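PDB 4AIV: probable nitrite reductase [nad(p)h] small subunit NIRD from Mycobacterium tuberculosis, which probably serves as the Rieske-like small subunit that associates with NirB and is required for the NADH-dependent reduction of nitrite to ammonium. Local coordinates for residues Q34-R39 against V48-P53; G69-V74 against A82-D87; P99-R104 against I111-V116. One frame throughout, in Å; residues are numbered along the deposited sequence.

Interaction 1: residues Q34-R39 against V48-P53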
ATOM      1  N   GLN A  34       4.292   6.935  -6.478  1.00 11.41           N
ATOM      2  CA  GLN A  34       5.003   5.768  -5.978  1.00 14.02           C
ATOM      3  C   GLN A  34       4.146   5.140  -4.914  1.00  9.87           C
ATOM      4  O   GLN A  34       3.653   5.827  -4.014  1.00 12.88           O
ATOM      5  CB  GLN A  34       6.342   6.150  -5.350  1.00 14.81           C
ATOM      6  CG  GLN A  34       7.211   7.036  -6.179  1.00 24.15           C
ATOM      7  CD  GLN A  34       8.483   7.345  -5.439  1.00 32.58           C
ATOM      8  OE1 GLN A  34       8.851   6.620  -4.507  1.00 30.15           O
ATOM      9  NE2 GLN A  34       9.156   8.421  -5.827  1.00 40.30           N
ATOM     10  N   VAL A  35       4.002   3.826  -5.003  1.00 10.67           N
ATOM     11  CA  VAL A  35       3.044   3.098  -4.193  1.00  9.71           C
ATOM     12  C   VAL A  35       3.707   1.914  -3.481  1.00 11.29           C
ATOM     13  O   VAL A  35       4.562   1.246  -4.059  1.00 10.65           O
ATOM     14  CB  VAL A  35       1.910   2.609  -5.116  1.00 14.05           C
ATOM     15  CG1 VAL A  35       1.284   1.343  -4.597  1.00 13.00           C
ATOM     16  CG2 VAL A  35       0.884   3.726  -5.309  1.00 11.93           C
ATOM     17  N   ALA A  36       3.346   1.684  -2.218  1.00  7.18           N
ATOM     18  CA  ALA A  36       3.757   0.465  -1.525  1.00  8.37           C
ATOM     19  C   ALA A  36       2.599  -0.534  -1.597  1.00  9.46           C
ATOM     20  O   ALA A  36       1.507  -0.269  -1.067  1.00  7.63           O
ATOM     21  CB  ALA A  36       4.119   0.762  -0.069  1.00  7.54           C
ATOM     22  N   LEU A  37       2.836  -1.663  -2.260  1.00  6.86           N
ATOM     23  CA  LEU A  37       1.806  -2.680  -2.469  1.00  8.62           C
ATOM     24  C   LEU A  37       2.064  -3.916  -1.609  1.00  9.49           C
ATOM     25  O   LEU A  37       3.174  -4.450  -1.601  1.00 10.26           O
ATOM     26  CB  LEU A  37       1.763  -3.089  -3.947  1.00  7.09           C
ATOM     27  CG  LEU A  37       0.800  -4.230  -4.335  1.00  9.35           C
ATOM     28  CD1 LEU A  37      -0.690  -3.818  -4.191  1.00  8.06           C
ATOM     29  CD2 LEU A  37       1.095  -4.733  -5.753  1.00  5.74           C
ATOM     30  N   PHE A  38       1.034  -4.369  -0.896  1.00  7.80           N
ATOM     31  CA  PHE A  38       1.133  -5.539  -0.025  1.00  8.90           C
ATOM     32  C   PHE A  38      -0.018  -6.521  -0.290  1.00 13.56           C
ATOM     33  O   PHE A  38      -1.169  -6.111  -0.443  1.00 10.90           O
ATOM     34  CB  PHE A  38       1.030  -5.116   1.446  1.00  7.13           C
ATOM     35  CG  PHE A  38       2.047  -4.085   1.878  1.00 11.72           C
ATOM     36  CD1 PHE A  38       1.796  -2.726   1.716  1.00 11.84           C
ATOM     37  CD2 PHE A  38       3.241  -4.477   2.471  1.00  9.05           C
ATOM     38  CE1 PHE A  38       2.722  -1.777   2.140  1.00 12.38           C
ATOM     39  CE2 PHE A  38       4.181  -3.529   2.893  1.00 11.21           C
ATOM     40  CZ  PHE A  38       3.920  -2.183   2.721  1.00 10.12           C
ATOM     41  N   ARG A  39       0.290  -7.813  -0.308  1.00 11.39           N
ATOM     42  CA  ARG A  39      -0.734  -8.855  -0.220  1.00 11.30           C
ATOM     43  C   ARG A  39      -0.766  -9.400   1.219  1.00 12.93           C
ATOM     44  O   ARG A  39       0.282  -9.637   1.827  1.00  9.93           O
ATOM     45  CB  ARG A  39      -0.439  -9.972  -1.225  1.00 11.37           C
ATOM     46  CG  ARG A  39      -1.110 -11.313  -0.943  1.00 12.79           C
ATOM     47  CD  ARG A  39      -0.776 -12.316  -2.049  1.00 12.12           C
ATOM     48  NE  ARG A  39      -1.250 -13.663  -1.740  1.00 10.95           N
ATOM     49  CZ  ARG A  39      -1.060 -14.725  -2.520  1.00  9.77           C
ATOM     50  NH1 ARG A  39      -0.409 -14.609  -3.672  1.00  8.93           N
ATOM     51  NH2 ARG A  39      -1.531 -15.906  -2.144  1.00 10.57           N
ATOM     52  N   VAL A  48      -0.652   1.693  -0.616  1.00  7.80           N
ATOM     53  CA  VAL A  48      -0.554   2.977   0.065  1.00  8.29           C
ATOM     54  C   VAL A  48       0.664   3.753  -0.455  1.00  8.93           C
ATOM     55  O   VAL A  48       1.510   3.197  -1.165  1.00  8.49           O
ATOM     56  CB  VAL A  48      -0.481   2.828   1.620  1.00  7.58           C
ATOM     57  CG1 VAL A  48      -1.759   2.179   2.163  1.00  8.50           C
ATOM     58  CG2 VAL A  48       0.753   2.034   2.038  1.00  8.65           C
ATOM     59  N   GLY A  49       0.738   5.036  -0.126  1.00  8.01           N
ATOM     60  CA  GLY A  49       1.891   5.841  -0.504  1.00 10.80           C
ATOM     61  C   GLY A  49       3.206   5.184  -0.102  1.00  9.42           C
ATOM     62  O   GLY A  49       3.329   4.654   0.999  1.00  8.73           O
ATOM     63  N   ASN A  50       4.186   5.203  -0.997  1.00  6.35           N
ATOM     64  CA  ASN A  50       5.486   4.591  -0.711  1.00  9.68           C
ATOM     65  C   ASN A  50       6.410   5.505   0.102  1.00 11.17           C
ATOM     66  O   ASN A  50       7.451   5.068   0.623  1.00  9.67           O
ATOM     67  CB  ASN A  50       6.177   4.179  -2.016  1.00  8.78           C
ATOM     68  CG  ASN A  50       7.269   3.155  -1.795  1.00 15.42           C
ATOM     69  OD1 ASN A  50       7.140   2.255  -0.952  1.00 13.76           O
ATOM     70  ND2 ASN A  50       8.358   3.287  -2.546  1.00 10.26           N
ATOM     71  N   VAL A  51       6.035   6.774   0.213  1.00  8.94           N
ATOM     72  CA  VAL A  51       6.876   7.739   0.910  1.00 11.33           C
ATOM     73  C   VAL A  51       6.450   7.920   2.371  1.00 12.32           C
ATOM     74  O   VAL A  51       5.302   8.272   2.659  1.00  9.87           O
ATOM     75  CB  VAL A  51       6.890   9.104   0.189  1.00 13.23           C
ATOM     76  CG1 VAL A  51       7.782  10.087   0.934  1.00 13.06           C
ATOM     77  CG2 VAL A  51       7.345   8.935  -1.257  1.00 11.75           C
ATOM     78  N   ASP A  52       7.383   7.659   3.285  1.00  9.21           N
ATOM     79  CA  ASP A  52       7.168   7.913   4.709  1.00 11.65           C
ATOM     80  C   ASP A  52       6.863   9.389   4.871  1.00 12.28           C
ATOM     81  O   ASP A  52       7.670  10.231   4.481  1.00 15.18           O
ATOM     82  CB  ASP A  52       8.412   7.520   5.524  1.00 11.64           C
ATOM     83  CG  ASP A  52       8.241   7.748   7.031  1.00 15.85           C
ATOM     84  OD1 ASP A  52       7.834   8.861   7.456  1.00 14.76           O
ATOM     85  OD2 ASP A  52       8.529   6.813   7.809  1.00 13.94           O
ATOM     86  N   PRO A  53       5.695   9.711   5.445  1.00 16.59           N
ATOM     87  CA  PRO A  53       5.261  11.110   5.520  1.00 18.63           C
ATOM     88  C   PRO A  53       5.981  11.906   6.603  1.00 19.55           C
ATOM     89  O   PRO A  53       5.771  13.115   6.698  1.00 23.54           O
ATOM     90  CB  PRO A  53       3.773  10.993   5.857  1.00 17.11           C
ATOM     91  CG  PRO A  53       3.679   9.745   6.638  1.00 11.97           C
ATOM     92  CD  PRO A  53       4.692   8.796   6.019  1.00 13.24           C
TER
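The side chain of Asn50 lies across the backbone of Val35 and Ala36. Its CB stands 3.7 Å from Val35 C. CG is anti to the backbone N (chi1 -161°), which brings it against the Val35 carbonyl; OD1 then lies 3.5 Å from Ala36 CB. That approach is plain van der Waals contact; the hydrogen bond of OD1 is with the backbone N of Ser61, which leaves Asn50 tied to a separate part of the chain. Gln34, the first residue of its strand, crosses Asn50 obliquely, CB to CB at 3.9 Å, and the two amide planes are turned 55° apart.

Next to this contact the segments form the open end of the antiparallel hairpin of strands 34-39 and 45-49, away from its turn, within the Rieske-like domain. Ala36 and Val48 are a hydrogen-bonded pair: Ala36 N donates to Val48 O over only 2.6 Å, nearly along the C=O axis, and Val48 N returns to Ala36 O at 3.0 Å. One step on, Val35 and Gly49 are a non-hydrogen-bonded pair. Asn50, already past the strand, still gives its N to Gln34 O at 3.1 Å, but from 45° above the carbonyl plane. On the face carrying Ala36 and Val48, Val48 CG2 touches Ala36 CB at 4.2 Å and reaches the edge of the Phe38 ring, 4.3 Å from CE1.

Interaction 2: residues G69-V74 against A82-D87; sequences GGRAMV and AFALDD
A single nitrogen, NH2 of Arg71, sits between two carboxylates: it is 3.0 Å from Asp86 OD1 and 2.9 Å from Asp87 OD2, so both form salt bridges with it. The network closes the open end of the antiparallel hairpin of strands 71-75 and 82-84, part of the small sheet of the Rieske-like domain. Asp86 OD1 lies 6° out of the guanidinium plane and accepts from NH2 through its syn lone pair, whereas the NE bond to Asp86 OD2 is weak. The guanidinium and each carboxylate are turned 62° apart, and Ala84 CB covers one guanidinium face at 3.7 Å from NE. Asp87 is itself steadied through OD1 by Ser89 OG.

Further along the strands, towards the turn, Val74 and Phe83 are a hydrogen-bonded pair, each N donating to the other's O, and Met73 faces Ala84 in a non-hydrogen-bonded pair. The pairing runs past strand 82-84, since Leu85 N donates to Ala72 O at 3.0 Å. Leu85 crosses Val74 at about a right angle, CD2 to Val74 CG1 at 3.8 Å. Ala72 O also accepts a hydrogen from a water at 2.8 Å, and this water in turn weakly accepts from Asp86 N.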
ATOM      1  N   GLY A  69      -4.993  -4.008  17.078  1.00 28.95           N
ATOM      2  CA  GLY A  69      -6.365  -4.250  17.480  1.00 33.37           C
ATOM      3  C   GLY A  69      -7.170  -4.870  16.352  1.00 30.22           C
ATOM      4  O   GLY A  69      -8.323  -4.491  16.111  1.00 33.56           O
ATOM      5  N   GLY A  70      -6.547  -5.812  15.645  1.00 29.21           N
ATOM      6  CA  GLY A  70      -7.194  -6.502  14.541  1.00 29.21           C
ATOM      7  C   GLY A  70      -7.106  -5.768  13.214  1.00 28.00           C
ATOM      8  O   GLY A  70      -7.508  -6.294  12.174  1.00 33.22           O
ATOM      9  N   ARG A  71      -6.573  -4.552  13.242  1.00 24.51           N
ATOM     10  CA  ARG A  71      -6.537  -3.711  12.050  1.00 21.50           C
ATOM     11  C   ARG A  71      -5.206  -3.839  11.308  1.00 20.43           C
ATOM     12  O   ARG A  71      -4.143  -3.628  11.893  1.00 16.54           O
ATOM     13  CB  ARG A  71      -6.785  -2.260  12.440  1.00 24.14           C
ATOM     14  CG  ARG A  71      -7.063  -1.360  11.275  1.00 24.28           C
ATOM     15  CD  ARG A  71      -7.747  -0.117  11.749  1.00 26.21           C
ATOM     16  NE  ARG A  71      -7.965   0.808  10.651  1.00 21.79           N
ATOM     17  CZ  ARG A  71      -8.237   2.093  10.818  1.00 22.54           C
ATOM     18  NH1 ARG A  71      -8.319   2.592  12.046  1.00 22.83           N
ATOM     19  NH2 ARG A  71      -8.412   2.875   9.761  1.00 22.91           N
ATOM     20  N   ALA A  72      -5.274  -4.191  10.023  1.00 13.06           N
ATOM     21  CA  ALA A  72      -4.075  -4.435   9.226  1.00 16.27           C
ATOM     22  C   ALA A  72      -3.265  -3.149   9.055  1.00 10.77           C
ATOM     23  O   ALA A  72      -3.805  -2.083   8.746  1.00 12.94           O
ATOM     24  CB  ALA A  72      -4.449  -5.017   7.869  1.00 16.18           C
ATOM     25  N   MET A  73      -1.965  -3.238   9.268  1.00 13.22           N
ATOM     26  CA  MET A  73      -1.152  -2.044   9.145  1.00 11.86           C
ATOM     27  C   MET A  73       0.241  -2.370   8.665  1.00 10.07           C
ATOM     28  O   MET A  73       0.640  -3.531   8.620  1.00 11.35           O
ATOM     29  CB  MET A  73      -1.112  -1.268  10.475  1.00 11.75           C
ATOM     30  CG  MET A  73      -0.697  -2.093  11.700  1.00 21.20           C
ATOM     31  SD  MET A  73       1.076  -2.444  11.805  1.00 22.79           S
ATOM     32  CE  MET A  73       1.253  -2.732  13.571  1.00 25.24           C
ATOM     33  N   VAL A  74       0.971  -1.329   8.284  1.00  9.23           N
ATOM     34  CA  VAL A  74       2.391  -1.463   7.998  1.00 10.62           C
ATOM     35  C   VAL A  74       3.158  -0.488   8.898  1.00 12.03           C
ATOM     36  O   VAL A  74       2.741   0.662   9.090  1.00 11.30           O
ATOM     37  CB  VAL A  74       2.699  -1.203   6.496  1.00 10.03           C
ATOM     38  CG1 VAL A  74       2.223   0.187   6.075  1.00  9.38           C
ATOM     39  CG2 VAL A  74       4.192  -1.380   6.205  1.00 10.42           C
ATOM     40  N   ALA A  82       2.942   3.084  12.790  1.00 13.47           N
ATOM     41  CA  ALA A  82       1.940   2.234  12.139  1.00 14.69           C
ATOM     42  C   ALA A  82       0.973   3.021  11.258  1.00 14.05           C
ATOM     43  O   ALA A  82       0.417   4.047  11.684  1.00 13.00           O
ATOM     44  CB  ALA A  82       1.152   1.429  13.189  1.00 14.41           C
ATOM     45  N   PHE A  83       0.781   2.537  10.031  1.00  9.17           N
ATOM     46  CA  PHE A  83      -0.186   3.102   9.094  1.00 14.87           C
ATOM     47  C   PHE A  83      -1.216   2.038   8.701  1.00 13.86           C
ATOM     48  O   PHE A  83      -0.853   0.959   8.232  1.00  8.82           O
ATOM     49  CB  PHE A  83       0.516   3.646   7.839  1.00 11.86           C
ATOM     50  CG  PHE A  83       1.437   4.812   8.116  1.00 15.63           C
ATOM     51  CD1 PHE A  83       2.740   4.595   8.540  1.00 10.75           C
ATOM     52  CD2 PHE A  83       0.996   6.126   7.960  1.00 14.79           C
ATOM     53  CE1 PHE A  83       3.595   5.660   8.803  1.00 14.27           C
ATOM     54  CE2 PHE A  83       1.847   7.196   8.220  1.00 12.60           C
ATOM     55  CZ  PHE A  83       3.153   6.959   8.643  1.00 13.97           C
ATOM     56  N   ALA A  84      -2.495   2.354   8.893  1.00 11.30           N
ATOM     57  CA  ALA A  84      -3.587   1.456   8.511  1.00 12.40           C
ATOM     58  C   ALA A  84      -3.608   1.234   6.997  1.00 12.57           C
ATOM     59  O   ALA A  84      -3.552   2.194   6.223  1.00 10.97           O
ATOM     60  CB  ALA A  84      -4.915   2.024   8.981  1.00 10.77           C
ATOM     61  N   LEU A  85      -3.688  -0.026   6.563  1.00 10.29           N
ATOM     62  CA  LEU A  85      -3.639  -0.313   5.123  1.00  9.95           C
ATOM     63  C   LEU A  85      -4.962   0.025   4.430  1.00 13.88           C
ATOM     64  O   LEU A  85      -5.002   0.246   3.211  1.00 13.20           O
ATOM     65  CB  LEU A  85      -3.211  -1.772   4.864  1.00 11.60           C
ATOM     66  CG  LEU A  85      -1.741  -2.098   5.190  1.00 10.95           C
ATOM     67  CD1 LEU A  85      -1.453  -3.613   5.098  1.00  9.53           C
ATOM     68  CD2 LEU A  85      -0.805  -1.329   4.268  1.00 10.98           C
ATOM     69  N   ASP A  86      -6.043   0.097   5.208  1.00 12.76           N
ATOM     70  CA  ASP A  86      -7.357   0.349   4.624  1.00 15.02           C
ATOM     71  C   ASP A  86      -7.589   1.812   4.227  1.00 16.13           C
ATOM     72  O   ASP A  86      -8.196   2.082   3.195  1.00 19.68           O
ATOM     73  CB  ASP A  86      -8.510  -0.206   5.496  1.00 20.91           C
ATOM     74  CG  ASP A  86      -8.599   0.451   6.880  1.00 22.79           C
ATOM     75  OD1 ASP A  86      -7.803   1.361   7.193  1.00 16.45           O
ATOM     76  OD2 ASP A  86      -9.494   0.056   7.655  1.00 25.54           O
ATOM     77  N   ASP A  87      -7.079   2.753   5.018  1.00 13.52           N
ATOM     78  CA  ASP A  87      -7.291   4.167   4.706  1.00 19.08           C
ATOM     79  C   ASP A  87      -6.025   5.029   4.784  1.00 14.96           C
ATOM     80  O   ASP A  87      -6.098   6.251   4.677  1.00 14.79           O
ATOM     81  CB  ASP A  87      -8.399   4.754   5.584  1.00 16.61           C
ATOM     82  CG  ASP A  87      -8.053   4.737   7.065  1.00 22.30           C
ATOM     83  OD1 ASP A  87      -6.894   4.427   7.435  1.00 20.92           O
ATOM     84  OD2 ASP A  87      -8.957   5.039   7.871  1.00 28.66           O
TER
HETATM   85  O   HOH W   1      -6.370  -1.741   7.685  1.00 15.19           O

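Interaction 3: residues P99-R104 against I111-V116; sequences PVYPAR and IQVARV
Two flat groups, the Tyr101 ring and the Arg104 guanidinium, meet segment 111-116 at their edges. In the plane of the Tyr101 ring lies Ala114 O, 3.4 Å from CD2, with Arg115 CA also near that edge; Val113 CG1 instead comes to Tyr101 CB, at 3.7 Å. Ala114 O is buried here and has no hydrogen-bonding partner in the model; it lies against Tyr101 CB and the CD2 edge, whose C-H groups may offset part of its charge. Tyr101 also packs on Val35 and Ala47 of the neighbouring strands and on Leu29.

At the Arg104 guanidinium, Gln112 OE1 sits at the edge, 3° out of the plane, and accepts from two nitrogens at once: NE at 2.9 Å and NH2 at 2.8 Å. This forked bond orients the guanidinium edge towards OE1, while the amide is held at its other end by NE2 to Thr12 OG1; the two planes are 20° apart. Arg104 CG stands between the backbone N and carbonyl carbon (chi1 68°), and the chain then extends straight to NE, running beside Gln112 and pointing the same way. Arg104 also has a cation-pi contact with Trp10.

The backbone pairing sets Arg104 opposite Gln112, a hydrogen-bonded pair with both N-H...O bonds at 2.9 Å, and Ala103 with Val113 is a non-hydrogen-bonded pair, CA to CA 4.4 Å. Ala114 N reaches Pro102 O at 2.8 Å, and Pro102 CB meets Ala114 CB at 4.0 Å. Such pairing makes strands 100-105 and 110-117 an antiparallel beta hairpin in the larger sheet of the Rieske-like domain, with strand 7-15 along the far side of 110-117.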
ATOM      1  N   PRO A  99      -1.370   8.406   1.408  1.00 11.56           N
ATOM      2  CA  PRO A  99      -2.503   8.154   0.511  1.00 13.01           C
ATOM      3  C   PRO A  99      -2.781   6.669   0.384  1.00 11.22           C
ATOM      4  O   PRO A  99      -1.873   5.844   0.544  1.00 11.65           O
ATOM      5  CB  PRO A  99      -2.017   8.707  -0.843  1.00 12.71           C
ATOM      6  CG  PRO A  99      -0.516   8.706  -0.737  1.00 13.55           C
ATOM      7  CD  PRO A  99      -0.246   9.052   0.704  1.00 15.18           C
ATOM      8  N   VAL A 100      -4.034   6.334   0.102  1.00 10.62           N
ATOM      9  CA  VAL A 100      -4.414   4.958  -0.167  1.00  9.55           C
ATOM     10  C   VAL A 100      -4.914   4.907  -1.602  1.00 10.81           C
ATOM     11  O   VAL A 100      -5.528   5.858  -2.082  1.00 11.25           O
ATOM     12  CB  VAL A 100      -5.485   4.434   0.843  1.00 11.92           C
ATOM     13  CG1 VAL A 100      -6.731   5.329   0.839  1.00 14.34           C
ATOM     14  CG2 VAL A 100      -5.856   2.980   0.550  1.00  9.46           C
ATOM     15  N   TYR A 101      -4.602   3.823  -2.303  1.00  8.63           N
ATOM     16  CA  TYR A 101      -4.949   3.698  -3.712  1.00  9.74           C
ATOM     17  C   TYR A 101      -5.805   2.453  -3.884  1.00  9.95           C
ATOM     18  O   TYR A 101      -5.514   1.416  -3.282  1.00  9.52           O
ATOM     19  CB  TYR A 101      -3.681   3.582  -4.582  1.00  6.02           C
ATOM     20  CG  TYR A 101      -2.779   4.793  -4.510  1.00 11.26           C
ATOM     21  CD1 TYR A 101      -1.879   4.953  -3.458  1.00 10.74           C
ATOM     22  CD2 TYR A 101      -2.841   5.790  -5.479  1.00 11.33           C
ATOM     23  CE1 TYR A 101      -1.046   6.068  -3.386  1.00 12.54           C
ATOM     24  CE2 TYR A 101      -2.015   6.910  -5.414  1.00 14.91           C
ATOM     25  CZ  TYR A 101      -1.128   7.045  -4.365  1.00 13.04           C
ATOM     26  OH  TYR A 101      -0.317   8.160  -4.300  1.00 14.90           O
ATOM     27  N   PRO A 102      -6.860   2.549  -4.704  1.00 13.69           N
ATOM     28  CA  PRO A 102      -7.635   1.332  -4.990  1.00 13.26           C
ATOM     29  C   PRO A 102      -6.723   0.241  -5.549  1.00 10.63           C
ATOM     30  O   PRO A 102      -5.837   0.507  -6.372  1.00 11.15           O
ATOM     31  CB  PRO A 102      -8.637   1.786  -6.056  1.00 16.67           C
ATOM     32  CG  PRO A 102      -8.762   3.291  -5.846  1.00 19.45           C
ATOM     33  CD  PRO A 102      -7.378   3.738  -5.409  1.00 11.00           C
ATOM     34  N   ALA A 103      -6.921  -0.978  -5.070  1.00  9.86           N
ATOM     35  CA  ALA A 103      -6.114  -2.105  -5.500  1.00  9.98           C
ATOM     36  C   ALA A 103      -7.023  -3.314  -5.659  1.00 13.70           C
ATOM     37  O   ALA A 103      -7.879  -3.584  -4.813  1.00 13.63           O
ATOM     38  CB  ALA A 103      -5.010  -2.383  -4.494  1.00  8.35           C
ATOM     39  N   ARG A 104      -6.846  -4.036  -6.755  1.00 11.15           N
ATOM     40  CA  ARG A 104      -7.708  -5.172  -7.030  1.00 11.20           C
ATOM     41  C   ARG A 104      -6.929  -6.348  -7.599  1.00 12.34           C
ATOM     42  O   ARG A 104      -5.790  -6.197  -8.072  1.00  9.30           O
ATOM     43  CB  ARG A 104      -8.833  -4.761  -8.003  1.00  9.74           C
ATOM     44  CG  ARG A 104      -8.344  -4.427  -9.407  1.00 12.61           C
ATOM     45  CD  ARG A 104      -9.518  -4.087 -10.316  1.00 13.84           C
ATOM     46  NE  ARG A 104      -9.097  -3.809 -11.691  1.00 14.42           N
ATOM     47  CZ  ARG A 104      -9.895  -3.289 -12.618  1.00 17.28           C
ATOM     48  NH1 ARG A 104     -11.155  -2.988 -12.309  1.00 10.66           N
ATOM     49  NH2 ARG A 104      -9.432  -3.055 -13.846  1.00 15.66           N
ATOM     50  N   ILE A 111      -2.738  -8.379 -10.342  1.00 10.09           N
ATOM     51  CA  ILE A 111      -2.881  -7.311  -9.360  1.00  8.31           C
ATOM     52  C   ILE A 111      -2.763  -5.954 -10.046  1.00 10.64           C
ATOM     53  O   ILE A 111      -1.794  -5.686 -10.759  1.00 11.25           O
ATOM     54  CB  ILE A 111      -1.824  -7.403  -8.242  1.00  7.35           C
ATOM     55  CG1 ILE A 111      -1.931  -8.755  -7.529  1.00  9.05           C
ATOM     56  CG2 ILE A 111      -2.007  -6.254  -7.245  1.00  7.49           C
ATOM     57  CD1 ILE A 111      -0.828  -9.006  -6.522  1.00 10.03           C
ATOM     58  N   GLN A 112      -3.765  -5.105  -9.847  1.00  7.33           N
ATOM     59  CA  GLN A 112      -3.711  -3.746 -10.366  1.00 12.10           C
ATOM     60  C   GLN A 112      -3.896  -2.728  -9.262  1.00 10.69           C
ATOM     61  O   GLN A 112      -4.523  -3.013  -8.236  1.00  9.57           O
ATOM     62  CB  GLN A 112      -4.804  -3.524 -11.399  1.00  9.88           C
ATOM     63  CG  GLN A 112      -4.732  -4.444 -12.587  1.00 11.76           C
ATOM     64  CD  GLN A 112      -5.662  -3.988 -13.674  1.00 12.15           C
ATOM     65  OE1 GLN A 112      -6.883  -4.094 -13.544  1.00 14.13           O
ATOM     66  NE2 GLN A 112      -5.093  -3.455 -14.754  1.00 15.04           N
ATOM     67  N   VAL A 113      -3.362  -1.535  -9.499  1.00  7.08           N
ATOM     68  CA  VAL A 113      -3.498  -0.419  -8.584  1.00  7.45           C
ATOM     69  C   VAL A 113      -3.956   0.795  -9.370  1.00  9.70           C
ATOM     70  O   VAL A 113      -3.411   1.092 -10.441  1.00  9.23           O
ATOM     71  CB  VAL A 113      -2.151  -0.084  -7.895  1.00  8.08           C
ATOM     72  CG1 VAL A 113      -2.317   1.121  -6.970  1.00  6.84           C
ATOM     73  CG2 VAL A 113      -1.617  -1.287  -7.134  1.00  7.14           C
ATOM     74  N   ALA A 114      -4.953   1.500  -8.847  1.00  9.24           N
ATOM     75  CA  ALA A 114      -5.476   2.664  -9.547  1.00  9.70           C
ATOM     76  C   ALA A 114      -5.048   3.956  -8.880  1.00 11.36           C
ATOM     77  O   ALA A 114      -4.765   4.000  -7.684  1.00 11.16           O
ATOM     78  CB  ALA A 114      -7.001   2.605  -9.612  1.00 13.31           C
ATOM     79  N   ARG A 115      -4.982   5.015  -9.669  1.00 11.72           N
ATOM     80  CA  ARG A 115      -5.014   6.348  -9.100  1.00 14.88           C
ATOM     81  C   ARG A 115      -6.303   6.952  -9.616  1.00 14.79           C
ATOM     82  O   ARG A 115      -6.778   6.602 -10.701  1.00 16.42           O
ATOM     83  CB  ARG A 115      -3.813   7.189  -9.533  1.00 19.42           C
ATOM     84  CG  ARG A 115      -3.780   7.459 -11.015  1.00 16.20           C
ATOM     85  CD  ARG A 115      -2.982   8.697 -11.354  1.00 24.84           C
ATOM     86  NE  ARG A 115      -2.884   8.833 -12.799  1.00 23.66           N
ATOM     87  CZ  ARG A 115      -3.403   9.831 -13.509  1.00 24.33           C
ATOM     88  NH1 ARG A 115      -4.050  10.820 -12.907  1.00 20.90           N
ATOM     89  NH2 ARG A 115      -3.254   9.840 -14.829  1.00 18.35           N
ATOM     90  N   VAL A 116      -6.884   7.848  -8.833  1.00 15.23           N
ATOM     91  CA  VAL A 116      -8.143   8.457  -9.208  1.00 18.25           C
ATOM     92  C   VAL A 116      -7.868   9.775  -9.908  1.00 20.52           C
ATOM     93  O   VAL A 116      -7.147  10.628  -9.382  1.00 22.43           O
ATOM     94  CB  VAL A 116      -9.051   8.676  -7.976  1.00 19.61           C
ATOM     95  CG1 VAL A 116     -10.299   9.453  -8.362  1.00 21.14           C
ATOM     96  CG2 VAL A 116      -9.416   7.343  -7.350  1.00 25.36           C
TER

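The three hairpins follow one another along the chain without interleaving: interaction 1 first, then interaction 2, then interaction 3. Interactions 1 and 3, with centres about 11 Å apart, share the six-stranded antiparallel sheet, where strands 45-49 and 100-105 are neighbours joined by a probable hydrogen bond from Gly49 N to Pro99 O. Interaction 2 belongs to the separate three-stranded sheet, its centre about 13 Å from that of interaction 1 and 16 Å from that of interaction 3. Phe38 (CZ to Val74 CG2, 3.6 Å) and Val100 bring the large sheet against interaction 2, while Pro53, in the loop after strand 45-49, packs on Phe83; all belong to one Rieske-like domain.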